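Local coordinates for NTF2-like Protein (Anabaena variabilis ATCC 29413, PDB 3DMC), which is of unknown function but has a SnoaL-like domain of the NTF2 clan, whose cone-shaped fold often encloses a ligand-binding or catalytic pocket, at residues Glu39-Trp44 against Cys121-Tyr126. Sequence-based numbering, arbitrary orientation.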
# COMPACT_ATOMS: atom_id res chain seq x y z
N GLU A 39 8.75 16.00 -14.98
CA GLU A 39 9.30 15.47 -16.22
C GLU A 39 10.02 14.14 -15.99
O GLU A 39 10.15 13.33 -16.91
CB GLU A 39 10.25 16.48 -16.89
CG GLU A 39 9.57 17.78 -17.30
CD GLU A 39 8.33 17.54 -18.16
OE1 GLU A 39 8.41 16.83 -19.19
OE2 GLU A 39 7.25 18.09 -17.81
N ASP A 40 10.50 13.96 -14.77
CA ASP A 40 11.26 12.76 -14.39
C ASP A 40 10.36 11.76 -13.65
O ASP A 40 10.82 10.88 -12.95
CB ASP A 40 12.51 13.07 -13.54
CG ASP A 40 12.19 13.73 -12.22
OD1 ASP A 40 11.08 14.29 -12.05
OD2 ASP A 40 13.08 13.73 -11.34
N PHE A 41 9.06 11.94 -13.85
CA PHE A 41 8.04 11.08 -13.22
C PHE A 41 8.35 9.60 -13.43
O PHE A 41 8.64 9.18 -14.55
CB PHE A 41 6.66 11.39 -13.80
CG PHE A 41 5.56 10.54 -13.23
CD1 PHE A 41 5.05 10.80 -11.98
CD2 PHE A 41 5.01 9.47 -13.97
CE1 PHE A 41 4.00 10.00 -11.44
CE2 PHE A 41 3.96 8.68 -13.45
CZ PHE A 41 3.47 8.96 -12.18
N THR A 42 8.26 8.80 -12.36
CA THR A 42 8.37 7.34 -12.50
C THR A 42 7.19 6.70 -11.82
O THR A 42 6.54 7.30 -10.95
CB THR A 42 9.62 6.75 -11.84
OG1 THR A 42 9.48 6.78 -10.41
CG2 THR A 42 10.88 7.47 -12.28
N PHE A 43 6.87 5.50 -12.26
CA PHE A 43 5.74 4.78 -11.64
C PHE A 43 6.06 3.31 -11.61
O PHE A 43 6.67 2.77 -12.52
CB PHE A 43 4.38 5.04 -12.31
CG PHE A 43 4.29 4.63 -13.78
CD1 PHE A 43 4.85 5.41 -14.78
CD2 PHE A 43 3.62 3.50 -14.16
CE1 PHE A 43 4.75 5.04 -16.11
CE2 PHE A 43 3.53 3.12 -15.49
CZ PHE A 43 4.10 3.91 -16.45
N TRP A 44 5.65 2.69 -10.52
CA TRP A 44 5.86 1.25 -10.32
C TRP A 44 4.49 0.55 -10.29
O TRP A 44 3.56 1.00 -9.62
CB TRP A 44 6.57 1.00 -8.98
CG TRP A 44 7.81 0.19 -9.03
CD1 TRP A 44 9.09 0.67 -9.02
CD2 TRP A 44 7.92 -1.24 -9.06
NE1 TRP A 44 9.98 -0.36 -9.06
CE2 TRP A 44 9.29 -1.55 -9.09
CE3 TRP A 44 7.00 -2.28 -9.10
CZ2 TRP A 44 9.76 -2.86 -9.13
CZ3 TRP A 44 7.47 -3.60 -9.14
CH2 TRP A 44 8.84 -3.87 -9.17
N CYS A 121 6.14 13.41 -8.41
CA CYS A 121 7.36 12.92 -9.09
C CYS A 121 7.44 11.39 -9.15
O CYS A 121 8.21 10.81 -9.91
CB CYS A 121 8.63 13.49 -8.43
SG CYS A 121 8.79 13.24 -6.65
N SER A 122 6.58 10.72 -8.40
CA SER A 122 6.53 9.26 -8.54
C SER A 122 5.23 8.69 -7.99
O SER A 122 4.52 9.33 -7.22
CB SER A 122 7.71 8.59 -7.84
OG SER A 122 7.64 8.83 -6.45
N TYR A 123 4.99 7.46 -8.43
CA TYR A 123 3.75 6.73 -8.19
C TYR A 123 4.06 5.26 -8.00
O TYR A 123 4.84 4.70 -8.73
CB TYR A 123 2.86 6.97 -9.42
CG TYR A 123 1.60 6.15 -9.59
CD1 TYR A 123 1.64 4.78 -9.90
CD2 TYR A 123 0.37 6.76 -9.52
CE1 TYR A 123 0.47 4.05 -10.12
CE2 TYR A 123 -0.79 6.05 -9.73
CZ TYR A 123 -0.75 4.70 -10.05
OH TYR A 123 -1.94 4.05 -10.24
N ARG A 124 3.41 4.64 -7.02
CA ARG A 124 3.52 3.22 -6.77
C ARG A 124 2.15 2.69 -6.43
O ARG A 124 1.45 3.29 -5.59
CB ARG A 124 4.46 2.95 -5.60
CG ARG A 124 5.91 3.41 -5.84
CD ARG A 124 6.69 3.56 -4.51
NE ARG A 124 6.13 4.64 -3.72
CZ ARG A 124 6.34 5.92 -3.99
NH1 ARG A 124 7.21 6.24 -4.95
NH2 ARG A 124 5.75 6.85 -3.27
N GLU A 125 1.79 1.62 -7.13
CA GLU A 125 0.52 0.92 -6.95
C GLU A 125 0.68 -0.48 -6.38
O GLU A 125 1.54 -1.28 -6.80
CB GLU A 125 -0.27 0.89 -8.26
CG GLU A 125 -1.65 0.25 -8.05
CD GLU A 125 -2.62 0.39 -9.21
OE1 GLU A 125 -2.48 1.30 -10.04
OE2 GLU A 125 -3.56 -0.45 -9.25
N TYR A 126 -0.18 -0.75 -5.39
CA TYR A 126 -0.22 -2.05 -4.69
C TYR A 126 -1.65 -2.60 -4.68
O TYR A 126 -2.62 -1.83 -4.51
CB TYR A 126 0.24 -1.90 -3.23
CG TYR A 126 1.59 -1.25 -3.00
CD1 TYR A 126 1.75 0.15 -3.03
CD2 TYR A 126 2.72 -2.03 -2.72
CE1 TYR A 126 2.98 0.74 -2.77
CE2 TYR A 126 3.98 -1.43 -2.49
CZ TYR A 126 4.10 -0.04 -2.53
OH TYR A 126 5.33 0.55 -2.28
O HOH W 1 10.94 10.70 -10.14
O HOH W 2 8.01 4.76 -9.08
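Thr42 and Trp44 give their N-H groups to the carbonyls of Cys121 and Tyr123, and their own carbonyls take the N-H groups of Tyr123 and Glu125, the regular ladder of two parallel strands. The shortest rung runs from Trp44 N to Tyr123 O at 2.8 Å. Phe43 CA adds a C-H...O contact to the same oxygen. Two waters also bridge the strands: one donates to both Asp40 O and Cys121 O, the other donates to Tyr123 O and bonds to Thr42 OG1.

On the face bearing Tyr123, Phe41 has CG anti to its backbone N (chi1 179°), and the far end of its ring reaches the neighbouring strand, CZ lying 3.5 Å from Tyr123 CB. An alanine in place of Phe41 would probably open a gap between Tyr123 CB and Ala60 of helix 57-69. Phe43 CB sits 3.7 Å from Tyr123 CD1, while Tyr123 OH bonds to Glu125 OE1 at 2.8 Å.

On the other face, Thr42 OG1 packs against Ser122 CB, and Trp44 CB meets Arg124 CG. Arg124 NH1 donates to Ser122 OG nearly in the guanidinium plane; NH2 hydrogen-bonds Ser112 OG and forms a salt bridge with Asp114 OD1, and NE forms one with Glu93 of the second subunit.

Within the curved mixed sheet, strand 41-45 runs between 52-55 and 119-127, which on its far edge pairs antiparallel with 103-116; helix 57-69 packs on Phe41 and Phe43, and the second subunit approaches Trp44 and Arg124.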